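Local coordinates for DNA repair protein PprA (Deinococcus deserti, PDB 6MC8) that probably binds DNA and takes part in the repair of radiation damage and in genome segregation, in a manner linked to filament formation, at residues A44-Q49 against D78-G83; L161-R166 against R272-W277; L84-H89 against S138-L143; S90-H95 against A104-G109. The protein carries 2 engineered substitutions. One frame throughout, in Å; residues are numbered along the deposited sequence.

Contact 1 (A44-Q49 against D78-G83)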
loop_
_atom_site.group_PDB
_atom_site.type_symbol
_atom_site.label_atom_id
_atom_site.label_comp_id
_atom_site.label_asym_id
_atom_site.label_seq_id
_atom_site.Cartn_x
_atom_site.Cartn_y
_atom_site.Cartn_z
ATOM N N ALA A 44 26.283 -19.726 9.459
ATOM C CA ALA A 44 26.894 -20.582 8.450
ATOM C C ALA A 44 25.993 -21.745 8.066
ATOM O O ALA A 44 26.214 -22.365 7.023
ATOM C CB ALA A 44 28.241 -21.107 8.935
ATOM N N THR A 45 24.981 -22.050 8.881
ATOM C CA THR A 45 23.957 -23.003 8.481
ATOM C C THR A 45 23.056 -22.444 7.393
ATOM O O THR A 45 22.372 -23.216 6.717
ATOM C CB THR A 45 23.114 -23.421 9.685
ATOM O OG1 THR A 45 22.408 -22.285 10.196
ATOM C CG2 THR A 45 23.999 -23.988 10.776
ATOM N N ALA A 46 23.034 -21.128 7.216
ATOM C CA ALA A 46 22.369 -20.499 6.091
ATOM C C ALA A 46 23.327 -20.140 4.966
ATOM O O ALA A 46 22.926 -19.456 4.027
ATOM C CB ALA A 46 21.619 -19.251 6.551
ATOM N N GLY A 47 24.574 -20.587 5.032
ATOM C CA GLY A 47 25.514 -20.361 3.959
ATOM C C GLY A 47 26.301 -19.078 4.046
ATOM O O GLY A 47 26.975 -18.719 3.077
ATOM N N LEU A 48 26.245 -18.381 5.174
ATOM C CA LEU A 48 26.924 -17.103 5.308
ATOM C C LEU A 48 28.325 -17.285 5.870
ATOM O O LEU A 48 28.560 -18.133 6.732
ATOM C CB LEU A 48 26.139 -16.167 6.225
ATOM C CG LEU A 48 24.915 -15.400 5.734
ATOM C CD1 LEU A 48 23.681 -16.267 5.618
ATOM C CD2 LEU A 48 24.662 -14.257 6.665
ATOM N N GLN A 49 29.230 -16.459 5.392
ATOM C CA GLN A 49 30.563 -16.335 6.006
ATOM C C GLN A 49 30.484 -15.014 6.765
ATOM O O GLN A 49 30.461 -13.997 6.155
ATOM C CB GLN A 49 31.657 -16.396 4.953
ATOM C CG GLN A 49 32.096 -17.801 4.616
ATOM C CD GLN A 49 32.962 -17.789 3.401
ATOM O OE1 GLN A 49 32.712 -17.048 2.483
ATOM N NE2 GLN A 49 33.998 -18.595 3.386
ATOM N N ASP A 78 16.110 -15.183 5.727
ATOM C CA ASP A 78 15.629 -15.313 4.356
ATOM C C ASP A 78 15.859 -16.721 3.832
ATOM O O ASP A 78 15.153 -17.183 2.932
ATOM C CB ASP A 78 16.326 -14.302 3.446
ATOM C CG ASP A 78 15.898 -12.886 3.708
ATOM O OD1 ASP A 78 14.747 -12.677 4.129
ATOM O OD2 ASP A 78 16.715 -11.977 3.492
ATOM N N ARG A 79 16.835 -17.419 4.397
ATOM C CA ARG A 79 17.242 -18.719 3.904
ATOM C C ARG A 79 16.769 -19.860 4.791
ATOM O O ARG A 79 16.508 -20.953 4.285
ATOM C CB ARG A 79 18.757 -18.727 3.753
ATOM C CG ARG A 79 19.189 -17.768 2.678
ATOM C CD ARG A 79 20.668 -17.629 2.610
ATOM N NE ARG A 79 21.074 -16.804 1.484
ATOM C CZ ARG A 79 22.334 -16.542 1.172
ATOM N NH1 ARG A 79 23.314 -17.047 1.901
ATOM N NH2 ARG A 79 22.611 -15.784 0.127
ATOM N N TRP A 80 16.633 -19.616 6.094
ATOM C CA TRP A 80 16.027 -20.601 6.983
ATOM C C TRP A 80 14.565 -20.849 6.635
ATOM O O TRP A 80 14.080 -21.975 6.773
ATOM C CB TRP A 80 16.172 -20.132 8.426
ATOM C CG TRP A 80 17.553 -20.275 8.961
ATOM C CD1 TRP A 80 18.521 -21.111 8.507
ATOM C CD2 TRP A 80 18.150 -19.498 10.000
ATOM N NE1 TRP A 80 19.669 -20.944 9.231
ATOM C CE2 TRP A 80 19.470 -19.951 10.151
ATOM C CE3 TRP A 80 17.690 -18.473 10.830
ATOM C CZ2 TRP A 80 20.334 -19.419 11.099
ATOM C CZ3 TRP A 80 18.549 -17.947 11.767
ATOM C CH2 TRP A 80 19.856 -18.419 11.895
ATOM N N GLY A 81 13.862 -19.820 6.163
ATOM C CA GLY A 81 12.513 -19.956 5.652
ATOM C C GLY A 81 11.480 -20.321 6.693
ATOM O O GLY A 81 10.640 -21.194 6.468
ATOM N N LEU A 82 11.534 -19.662 7.839
ATOM C CA LEU A 82 10.659 -19.995 8.947
ATOM C C LEU A 82 9.302 -19.320 8.840
ATOM O O LEU A 82 8.407 -19.633 9.628
ATOM C CB LEU A 82 11.332 -19.617 10.267
ATOM C CG LEU A 82 12.696 -20.278 10.474
ATOM C CD1 LEU A 82 13.336 -19.826 11.772
ATOM C CD2 LEU A 82 12.615 -21.789 10.404
ATOM N N GLY A 83 9.119 -18.426 7.878
ATOM C CA GLY A 83 7.867 -17.710 7.756
ATOM C C GLY A 83 7.747 -16.558 8.725
ATOM O O GLY A 83 6.655 -16.298 9.240
#
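Ala46 and Arg79 bring the two backbones nearest, with their CA atoms 5.9 Å apart. A Schellman motif that ends helix 35-43 meets the last turn of helix 62-80. Gly47, with positive phi, is the C-prime residue; its N bonds to Ala44 O, and Leu48 N bonds to Val43 O. The Ala46 carbonyl next to it accepts from Arg79. The Arg79 chain runs extended from CG to NE, and NH1 lies 3.2 Å from Ala46 O, in a fairly straight bond (161° at the hydrogen). The oxygen sits at the guanidinium edge, near its plane. An alanine at Arg79 would probably leave Ala46 O without this donor and open a gap beside Leu48. On the other flank Trp80 NE1 donates to Thr45 OG1 over 3.2 Å, and OG1 lies near the ring plane. Thr45 OG1 is also bonded to Leu42 O, so two partners fix the hydroxyl. Between these polar contacts Ala46 CB packs 4.0 Å from Arg79 CB and 4.1 Å from Trp80 CD1. Phe257 meets the same indole from a loop. Leu48 CD1 lies 3.8 Å from Arg79 NH1.

Contact 2 (L161-R166 against R272-W277)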
loop_
_atom_site.group_PDB
_atom_site.type_symbol
_atom_site.label_atom_id
_atom_site.label_comp_id
_atom_site.label_asym_id
_atom_site.label_seq_id
_atom_site.Cartn_x
_atom_site.Cartn_y
_atom_site.Cartn_z
ATOM N N LEU A 161 0.730 -5.945 -11.536
ATOM C CA LEU A 161 1.113 -5.720 -10.143
ATOM C C LEU A 161 2.534 -5.174 -10.033
ATOM O O LEU A 161 2.827 -4.349 -9.162
ATOM C CB LEU A 161 0.973 -7.020 -9.350
ATOM C CG LEU A 161 -0.431 -7.566 -9.091
ATOM C CD1 LEU A 161 -0.354 -8.979 -8.563
ATOM C CD2 LEU A 161 -1.190 -6.694 -8.126
ATOM N N ILE A 162 3.428 -5.616 -10.914
ATOM C CA ILE A 162 4.807 -5.139 -10.879
ATOM C C ILE A 162 4.908 -3.748 -11.496
ATOM O O ILE A 162 5.504 -2.837 -10.912
ATOM C CB ILE A 162 5.738 -6.153 -11.572
ATOM C CG1 ILE A 162 5.880 -7.416 -10.727
ATOM C CG2 ILE A 162 7.099 -5.581 -11.818
ATOM C CD1 ILE A 162 6.491 -8.567 -11.472
ATOM N N GLU A 163 4.302 -3.554 -12.671
ATOM C CA GLU A 163 4.435 -2.285 -13.383
ATOM C C GLU A 163 3.626 -1.176 -12.724
ATOM O O GLU A 163 4.130 -0.068 -12.513
ATOM C CB GLU A 163 3.997 -2.443 -14.838
ATOM C CG GLU A 163 4.930 -3.236 -15.715
ATOM C CD GLU A 163 4.389 -3.407 -17.116
ATOM O OE1 GLU A 163 3.207 -3.088 -17.338
ATOM O OE2 GLU A 163 5.147 -3.842 -18.000
ATOM N N ASP A 164 2.368 -1.452 -12.397
ATOM C CA ASP A 164 1.395 -0.406 -12.130
ATOM C C ASP A 164 0.990 -0.292 -10.670
ATOM O O ASP A 164 0.499 0.762 -10.263
ATOM C CB ASP A 164 0.140 -0.642 -12.977
ATOM C CG ASP A 164 0.425 -0.597 -14.455
ATOM O OD1 ASP A 164 1.326 0.156 -14.866
ATOM O OD2 ASP A 164 -0.236 -1.340 -15.205
ATOM N N ALA A 165 1.178 -1.327 -9.872
ATOM C CA ALA A 165 0.629 -1.300 -8.530
ATOM C C ALA A 165 1.648 -0.797 -7.514
ATOM O O ALA A 165 2.842 -0.668 -7.781
ATOM C CB ALA A 165 0.128 -2.686 -8.131
ATOM N N ARG A 166 1.130 -0.503 -6.329
ATOM C CA ARG A 166 1.874 -0.249 -5.104
ATOM C C ARG A 166 2.088 -1.587 -4.410
ATOM O O ARG A 166 2.308 -2.585 -5.100
ATOM C CB ARG A 166 1.145 0.768 -4.238
ATOM C CG ARG A 166 1.088 2.134 -4.896
ATOM C CD ARG A 166 0.127 3.066 -4.208
ATOM N NE ARG A 166 -0.010 4.325 -4.931
ATOM C CZ ARG A 166 0.591 5.457 -4.593
ATOM N NH1 ARG A 166 1.341 5.513 -3.507
ATOM N NH2 ARG A 166 0.409 6.544 -5.323
ATOM N N ARG A 272 9.887 -2.205 -11.056
ATOM C CA ARG A 272 8.639 -2.216 -11.856
ATOM C C ARG A 272 8.804 -2.906 -13.210
ATOM O O ARG A 272 7.899 -2.775 -14.006
ATOM C CB ARG A 272 8.075 -0.811 -12.000
ATOM C CG ARG A 272 7.731 -0.191 -10.667
ATOM C CD ARG A 272 6.670 0.860 -10.701
ATOM N NE ARG A 272 6.366 1.212 -9.348
ATOM C CZ ARG A 272 5.328 0.808 -8.686
ATOM N NH1 ARG A 272 4.434 0.039 -9.250
ATOM N NH2 ARG A 272 5.174 1.176 -7.441
ATOM N N GLU A 273 9.904 -3.614 -13.434
ATOM C CA GLU A 273 10.110 -4.294 -14.702
ATOM C C GLU A 273 9.929 -5.793 -14.510
ATOM O O GLU A 273 10.395 -6.357 -13.517
ATOM C CB GLU A 273 11.498 -3.987 -15.263
ATOM C CG GLU A 273 11.715 -2.519 -15.579
ATOM C CD GLU A 273 10.833 -2.012 -16.701
ATOM O OE1 GLU A 273 10.516 -2.795 -17.618
ATOM O OE2 GLU A 273 10.457 -0.823 -16.670
ATOM N N VAL A 274 9.247 -6.435 -15.459
ATOM C CA VAL A 274 8.935 -7.850 -15.302
ATOM C C VAL A 274 10.119 -8.713 -15.717
ATOM O O VAL A 274 10.243 -9.863 -15.283
ATOM C CB VAL A 274 7.665 -8.213 -16.091
ATOM C CG1 VAL A 274 6.482 -7.416 -15.584
ATOM C CG2 VAL A 274 7.863 -7.971 -17.568
ATOM N N ASP A 275 11.009 -8.178 -16.553
ATOM C CA ASP A 275 12.171 -8.955 -16.962
ATOM C C ASP A 275 13.217 -8.976 -15.859
ATOM O O ASP A 275 14.051 -9.886 -15.800
ATOM C CB ASP A 275 12.752 -8.399 -18.260
ATOM C CG ASP A 275 11.837 -8.614 -19.450
ATOM O OD1 ASP A 275 11.031 -9.565 -19.418
ATOM O OD2 ASP A 275 11.934 -7.842 -20.425
ATOM N N ARG A 276 13.186 -7.980 -14.973
ATOM C CA ARG A 276 14.010 -8.023 -13.772
ATOM C C ARG A 276 13.496 -9.077 -12.801
ATOM O O ARG A 276 14.281 -9.860 -12.259
ATOM C CB ARG A 276 14.040 -6.656 -13.099
ATOM C CG ARG A 276 14.856 -6.630 -11.830
ATOM C CD ARG A 276 16.337 -6.718 -12.110
ATOM N NE ARG A 276 17.103 -6.777 -10.873
ATOM C CZ ARG A 276 17.544 -7.900 -10.320
ATOM N NH1 ARG A 276 17.343 -9.059 -10.924
ATOM N NH2 ARG A 276 18.222 -7.859 -9.184
ATOM N N TRP A 277 12.175 -9.100 -12.576
ATOM C CA TRP A 277 11.550 -10.074 -11.681
ATOM C C TRP A 277 11.782 -11.503 -12.153
ATOM O O TRP A 277 11.947 -12.413 -11.334
ATOM C CB TRP A 277 10.047 -9.811 -11.578
ATOM C CG TRP A 277 9.336 -10.865 -10.789
ATOM C CD1 TRP A 277 9.294 -10.993 -9.437
ATOM C CD2 TRP A 277 8.664 -12.011 -11.320
ATOM N NE1 TRP A 277 8.595 -12.122 -9.092
ATOM C CE2 TRP A 277 8.204 -12.766 -10.233
ATOM C CE3 TRP A 277 8.406 -12.465 -12.614
ATOM C CZ2 TRP A 277 7.485 -13.942 -10.397
ATOM C CZ3 TRP A 277 7.697 -13.627 -12.776
ATOM C CH2 TRP A 277 7.242 -14.355 -11.675
HETATM O O HOH W 1 7.349 -4.491 -17.011
#
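Glu163 and Val274 are joined by a water. Glu163 OE2 accepts from it at 2.5 Å, and Val274 N donates to it at 3.1 Å. Arg272 adds two weak bonds, from NH1 to Glu163 O at 3.3 Å and from NH2 to Ala165 O. Both are uncertain, because Arg272 NH1 and Ala165 O stand too close in the model. The Arg272 chain, extended from CG to NE, reaches the carbonyls at the end of helix 156-163, and its CA makes a CA-H...O contact of 3.3 Å with Ile162 O. Arg185 also bonds to Ile162 O. Further out, Ile162 CG2 is 4.2 Å from Val274 CG1. Ile162 CD1 sits 3.6 Å above the Trp277 ring plane, offset toward the rim, in an off-centre CH-pi contact. In Trp277 chi1 (174°) sets CG anti to the backbone N, where Ile162 CD1 meets it at 3.7 Å. The indole NE1 bonds to Thr183 OG1. His147 of the second subunit packs on Arg272, and Pro144 O of that subunit bonds to Arg166, which places the contact beside the dimer interface. Here the C-terminal turn of helix 156-163 packs against the start of helix 274-304, with Glu273 at its N-cap position.

Contact 3 (L84-H89 against S138-L143)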
loop_
_atom_site.group_PDB
_atom_site.type_symbol
_atom_site.label_atom_id
_atom_site.label_comp_id
_atom_site.label_asym_id
_atom_site.label_seq_id
_atom_site.Cartn_x
_atom_site.Cartn_y
_atom_site.Cartn_z
ATOM N N LEU A 84 8.851 -15.861 8.986
ATOM C CA LEU A 84 8.884 -14.766 9.943
ATOM C C LEU A 84 9.244 -13.455 9.256
ATOM O O LEU A 84 9.824 -12.561 9.868
ATOM C CB LEU A 84 9.866 -15.072 11.069
ATOM C CG LEU A 84 9.631 -16.401 11.791
ATOM C CD1 LEU A 84 10.652 -16.622 12.897
ATOM C CD2 LEU A 84 8.221 -16.521 12.311
ATOM N N LEU A 85 8.901 -13.341 7.971
ATOM C CA LEU A 85 9.204 -12.146 7.192
ATOM C C LEU A 85 8.318 -10.967 7.563
ATOM O O LEU A 85 8.663 -9.825 7.252
ATOM C CB LEU A 85 9.071 -12.463 5.705
ATOM C CG LEU A 85 10.119 -13.425 5.156
ATOM C CD1 LEU A 85 9.773 -13.872 3.752
ATOM C CD2 LEU A 85 11.469 -12.752 5.172
ATOM N N HIS A 86 7.186 -11.219 8.214
ATOM C CA HIS A 86 6.334 -10.170 8.752
ATOM C C HIS A 86 6.858 -9.601 10.061
ATOM O O HIS A 86 6.315 -8.604 10.546
ATOM C CB HIS A 86 4.921 -10.709 8.960
ATOM C CG HIS A 86 4.833 -11.769 10.008
ATOM N ND1 HIS A 86 5.246 -13.064 9.793
ATOM C CD2 HIS A 86 4.371 -11.728 11.280
ATOM C CE1 HIS A 86 5.053 -13.772 10.889
ATOM N NE2 HIS A 86 4.522 -12.986 11.805
ATOM N N LEU A 87 7.883 -10.208 10.642
ATOM C CA LEU A 87 8.522 -9.725 11.852
ATOM C C LEU A 87 9.836 -9.044 11.493
ATOM O O LEU A 87 10.444 -9.322 10.459
ATOM C CB LEU A 87 8.774 -10.876 12.830
ATOM C CG LEU A 87 7.549 -11.671 13.278
ATOM C CD1 LEU A 87 7.962 -12.860 14.122
ATOM C CD2 LEU A 87 6.560 -10.799 14.021
ATOM N N GLN A 88 10.268 -8.140 12.363
ATOM C CA GLN A 88 11.519 -7.419 12.179
ATOM C C GLN A 88 12.581 -8.010 13.093
ATOM O O GLN A 88 12.398 -8.062 14.311
ATOM C CB GLN A 88 11.330 -5.928 12.456
ATOM C CG GLN A 88 12.569 -5.089 12.226
ATOM C CD GLN A 88 12.299 -3.604 12.352
ATOM O OE1 GLN A 88 11.171 -3.184 12.602
ATOM N NE2 GLN A 88 13.338 -2.798 12.182
ATOM N N HIS A 89 13.684 -8.455 12.500
ATOM C CA HIS A 89 14.745 -9.149 13.212
ATOM C C HIS A 89 15.932 -8.221 13.410
ATOM O O HIS A 89 16.303 -7.474 12.502
ATOM C CB HIS A 89 15.197 -10.393 12.443
ATOM C CG HIS A 89 14.117 -11.405 12.233
ATOM N ND1 HIS A 89 13.668 -12.234 13.235
ATOM C CD2 HIS A 89 13.404 -11.729 11.130
ATOM C CE1 HIS A 89 12.722 -13.022 12.760
ATOM N NE2 HIS A 89 12.542 -12.735 11.486
ATOM N N SER A 138 4.275 -21.765 5.343
ATOM C CA SER A 138 3.877 -20.728 6.284
ATOM C C SER A 138 2.586 -20.058 5.833
ATOM O O SER A 138 2.445 -19.674 4.670
ATOM C CB SER A 138 4.991 -19.695 6.424
ATOM O OG SER A 138 4.630 -18.677 7.337
ATOM N N GLU A 139 1.642 -19.915 6.760
ATOM C CA GLU A 139 0.371 -19.272 6.457
ATOM C C GLU A 139 0.384 -17.768 6.664
ATOM O O GLU A 139 -0.573 -17.104 6.253
ATOM C CB GLU A 139 -0.758 -19.862 7.307
ATOM C CG GLU A 139 -1.236 -21.227 6.877
ATOM C CD GLU A 139 -2.334 -21.755 7.773
ATOM O OE1 GLU A 139 -2.590 -21.135 8.824
ATOM O OE2 GLU A 139 -2.951 -22.776 7.424
ATOM N N TRP A 140 1.418 -17.218 7.296
ATOM C CA TRP A 140 1.468 -15.780 7.503
ATOM C C TRP A 140 1.679 -15.054 6.184
ATOM O O TRP A 140 2.380 -15.537 5.293
ATOM C CB TRP A 140 2.598 -15.372 8.451
ATOM C CG TRP A 140 2.549 -15.866 9.862
ATOM C CD1 TRP A 140 3.447 -16.688 10.464
ATOM C CD2 TRP A 140 1.536 -15.601 10.836
ATOM N NE1 TRP A 140 3.084 -16.921 11.761
ATOM C CE2 TRP A 140 1.908 -16.270 12.013
ATOM C CE3 TRP A 140 0.358 -14.854 10.830
ATOM C CZ2 TRP A 140 1.140 -16.223 13.170
ATOM C CZ3 TRP A 140 -0.399 -14.807 11.978
ATOM C CH2 TRP A 140 -0.007 -15.486 13.132
ATOM N N GLY A 141 1.062 -13.886 6.067
ATOM C CA GLY A 141 1.445 -12.958 5.036
ATOM C C GLY A 141 2.676 -12.166 5.436
ATOM O O GLY A 141 2.917 -11.890 6.605
ATOM N N ILE A 142 3.471 -11.811 4.431
ATOM C CA ILE A 142 4.672 -11.019 4.665
ATOM C C ILE A 142 4.300 -9.575 4.970
ATOM O O ILE A 142 4.805 -8.967 5.920
ATOM C CB ILE A 142 5.604 -11.121 3.448
ATOM C CG1 ILE A 142 5.964 -12.581 3.214
ATOM C CG2 ILE A 142 6.842 -10.278 3.647
ATOM C CD1 ILE A 142 6.606 -12.831 1.914
ATOM N N LEU A 143 3.403 -9.017 4.174
ATOM C CA LEU A 143 2.851 -7.697 4.405
ATOM C C LEU A 143 1.883 -7.747 5.584
ATOM O O LEU A 143 1.566 -8.823 6.095
ATOM C CB LEU A 143 2.170 -7.216 3.125
ATOM C CG LEU A 143 3.058 -6.991 1.908
ATOM C CD1 LEU A 143 2.210 -6.524 0.757
ATOM C CD2 LEU A 143 4.147 -5.997 2.215
HETATM O O HOH W 2 5.370 -14.040 7.084
#
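His86 lays its CE1 over one face of the Trp140 indole, 3.3 Å above the plane and offset toward the rim. The two planes meet obliquely, at 40°. CE1 touches the five-membered ring, with His86 CE1 3.4 Å from Trp140 CD1. One face of the imidazole carries Leu87 CG from its own segment. The Trp140 NE1 bonds to Met129 O, which helps hold the indole in place. His89 has Leu84 CB at its ring edge. Its NE2 donates to Leu84 O, which also accepts from Leu87 N; the two donors come from opposite faces of the carbonyl plane. The Leu87 bond closes the type I turn from Leu84 to Leu87. His86 CG, set between the backbone N and the carbonyl carbon (chi1 66°), lets the ring lie against Trp140. A water lies 2.9 Å from His86 ND1 and makes a weak bond to Gly141 O. A CA-H...O contact joins the backbones, with His86 CA 3.4 Å from Ile142 O. Beside the rings, Leu85 and Ile142 lie side by side, with Leu85 CB 3.7 Å from Ile142 CG2. An alanine at His86 would probably leave the indole face without its neighbour and the water without a nitrogen partner. No direct hydrogen bond joins segments 84-89 and 138-143. Ring contact, apolar packing and one water link, weak at Gly141, hold them together, consistent with a contact at the protein surface.

Contact 4 (S90-H95 against A104-G109)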
loop_
_atom_site.group_PDB
_atom_site.type_symbol
_atom_site.label_atom_id
_atom_site.label_comp_id
_atom_site.label_asym_id
_atom_site.label_seq_id
_atom_site.Cartn_x
_atom_site.Cartn_y
_atom_site.Cartn_z
ATOM N N SER A 90 16.543 -8.314 14.579
ATOM C CA SER A 90 17.736 -7.507 14.928
ATOM C C SER A 90 18.581 -8.188 15.989
ATOM O O SER A 90 18.108 -9.068 16.647
ATOM C CB SER A 90 17.417 -6.126 15.331
ATOM O OG SER A 90 16.586 -6.125 16.432
ATOM N N ALA A 91 19.829 -7.782 16.076
ATOM C CA ALA A 91 20.722 -8.334 17.099
ATOM C C ALA A 91 21.412 -7.187 17.819
ATOM O O ALA A 91 21.524 -6.101 17.256
ATOM C CB ALA A 91 21.714 -9.261 16.486
ATOM N N ARG A 92 21.718 -7.419 19.086
ATOM C CA ARG A 92 22.466 -6.462 19.886
ATOM C C ARG A 92 23.494 -7.205 20.722
ATOM O O ARG A 92 23.302 -8.367 21.084
ATOM C CB ARG A 92 21.551 -5.625 20.795
ATOM C CG ARG A 92 20.733 -4.592 20.047
ATOM C CD ARG A 92 19.788 -3.834 20.945
ATOM N NE ARG A 92 18.959 -2.917 20.170
ATOM C CZ ARG A 92 17.962 -2.203 20.673
ATOM N NH1 ARG A 92 17.657 -2.300 21.958
ATOM N NH2 ARG A 92 17.263 -1.399 19.888
ATOM N N LEU A 93 24.592 -6.519 21.016
ATOM C CA LEU A 93 25.660 -7.108 21.806
ATOM C C LEU A 93 25.347 -7.015 23.290
ATOM O O LEU A 93 24.738 -6.049 23.756
ATOM C CB LEU A 93 26.987 -6.412 21.521
ATOM C CG LEU A 93 27.632 -6.618 20.157
ATOM C CD1 LEU A 93 28.829 -5.706 20.025
ATOM C CD2 LEU A 93 28.051 -8.061 19.998
ATOM N N ILE A 94 25.791 -8.042 23.994
ATOM C CA ILE A 94 25.695 -8.092 25.467
ATOM C C ILE A 94 27.132 -8.146 25.961
ATOM O O ILE A 94 27.831 -9.053 25.638
ATOM C CB ILE A 94 24.810 -9.240 25.948
ATOM C CG1 ILE A 94 23.406 -9.110 25.371
ATOM C CG2 ILE A 94 24.771 -9.265 27.454
ATOM C CD1 ILE A 94 22.553 -10.304 25.580
ATOM N N HIS A 95 27.527 -7.098 26.658
ATOM C CA HIS A 95 28.891 -6.952 27.199
ATOM C C HIS A 95 28.913 -7.282 28.688
ATOM O O HIS A 95 27.852 -7.311 29.305
ATOM C CB HIS A 95 29.322 -5.501 27.036
ATOM C CG HIS A 95 29.641 -5.085 25.645
ATOM N ND1 HIS A 95 28.763 -4.369 24.877
ATOM C CD2 HIS A 95 30.751 -5.223 24.913
ATOM C CE1 HIS A 95 29.317 -4.110 23.721
ATOM N NE2 HIS A 95 30.539 -4.602 23.726
ATOM N N ALA A 104 22.067 -10.851 22.063
ATOM C CA ALA A 104 20.618 -10.910 22.177
ATOM C C ALA A 104 19.989 -10.883 20.792
ATOM O O ALA A 104 20.373 -10.073 19.945
ATOM C CB ALA A 104 20.091 -9.749 23.018
ATOM N N LEU A 105 19.027 -11.769 20.569
ATOM C CA LEU A 105 18.310 -11.851 19.305
ATOM C C LEU A 105 16.942 -11.210 19.485
ATOM O O LEU A 105 16.154 -11.650 20.326
ATOM C CB LEU A 105 18.179 -13.303 18.852
ATOM C CG LEU A 105 19.495 -14.017 18.555
ATOM C CD1 LEU A 105 19.246 -15.478 18.267
ATOM C CD2 LEU A 105 20.210 -13.356 17.393
ATOM N N LEU A 106 16.663 -10.178 18.701
ATOM C CA LEU A 106 15.481 -9.359 18.903
ATOM C C LEU A 106 14.455 -9.589 17.803
ATOM O O LEU A 106 14.800 -9.816 16.642
ATOM C CB LEU A 106 15.838 -7.871 18.973
ATOM C CG LEU A 106 16.380 -7.260 20.268
ATOM C CD1 LEU A 106 17.814 -7.651 20.549
ATOM C CD2 LEU A 106 16.257 -5.756 20.209
ATOM N N VAL A 107 13.186 -9.541 18.196
ATOM C CA VAL A 107 12.053 -9.596 17.282
ATOM C C VAL A 107 11.152 -8.417 17.606
ATOM O O VAL A 107 10.625 -8.331 18.722
ATOM C CB VAL A 107 11.268 -10.914 17.386
ATOM C CG1 VAL A 107 10.011 -10.835 16.552
ATOM C CG2 VAL A 107 12.117 -12.075 16.930
ATOM N N ASP A 108 10.979 -7.519 16.627
ATOM C CA ASP A 108 10.174 -6.296 16.736
ATOM C C ASP A 108 10.623 -5.418 17.902
ATOM O O ASP A 108 9.811 -4.796 18.587
ATOM C CB ASP A 108 8.677 -6.611 16.835
ATOM C CG ASP A 108 8.099 -7.133 15.537
ATOM O OD1 ASP A 108 8.630 -6.792 14.464
ATOM O OD2 ASP A 108 7.099 -7.870 15.588
ATOM N N GLY A 109 11.931 -5.371 18.131
ATOM C CA GLY A 109 12.507 -4.524 19.149
ATOM C C GLY A 109 12.638 -5.138 20.526
ATOM O O GLY A 109 13.208 -4.499 21.416
HETATM O O HOH W 3 13.981 -6.131 15.958
#
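The beta hairpin of strands 89-95 and 100-107 is joined here by Ser90, Ala91 and Arg92 against Leu106, Leu105 and Ala104. It lies within a three-stranded antiparallel sheet. The axes of segments 90-95 and 104-107 run at 147° to each other and come within 4.7 Å. Ser90 with Leu106 and Arg92 with Ala104 are hydrogen-bonded pairs; Ala91 with Leu105 is the non-hydrogen-bonded pair between them. Leu106 N donates to Ser90 O over 2.7 Å, and Ala104 N donates to Arg92 O over 2.9 Å. The return bonds run from Ser90 N to Leu106 O and from Arg92 N to Ala104 O. Ser90, Arg92, Ala104 and Leu106 share one face of the sheet. There Leu106 CD2 sits over a face of the Arg92 guanidinium, 3.8 Å above its plane and offset toward the rim. The two side chains cross at about a right angle. Further along, Ile94 CD1 packs 3.6 Å from Ala104 CB. The face bearing Ala91 and Leu105 meets helix 62-80, where Ala91 packs on Leu69. Ala91 N bonds to Thr70 OG1 of that helix. Ser90 OG lies between the backbone N and the carbonyl carbon (chi1 59°), and it is 3.2 Å from Leu106 CB. The same OG holds a water at 2.6 Å, which accepts from Gly109 N at 3.1 Å.

Overall arrangement
Segments 78-83, 84-89 and 90-95 are consecutive in the chain and link contacts 1, 3 and 4. Contacts 1 and 3 have centres about 15 Å apart and touch: Gly83 CA lies 3.4 Å from Ser138 OG, and Gly83 O packs on Trp140. Contact 4 is nested in the loop closed by contact 3. The two meet where Gln88 O lies 2.8 Å from Asp108 N, a probable hydrogen bond, and where Leu87 packs on Val107. Contact 2 stands apart, about 27 Å from contact 1 and 35 Å from contact 4 between centres. Its nearest atoms come within about 7 Å of contact 3. It lies toward the second subunit, whose Arg166 packs on Leu143 of contact 3.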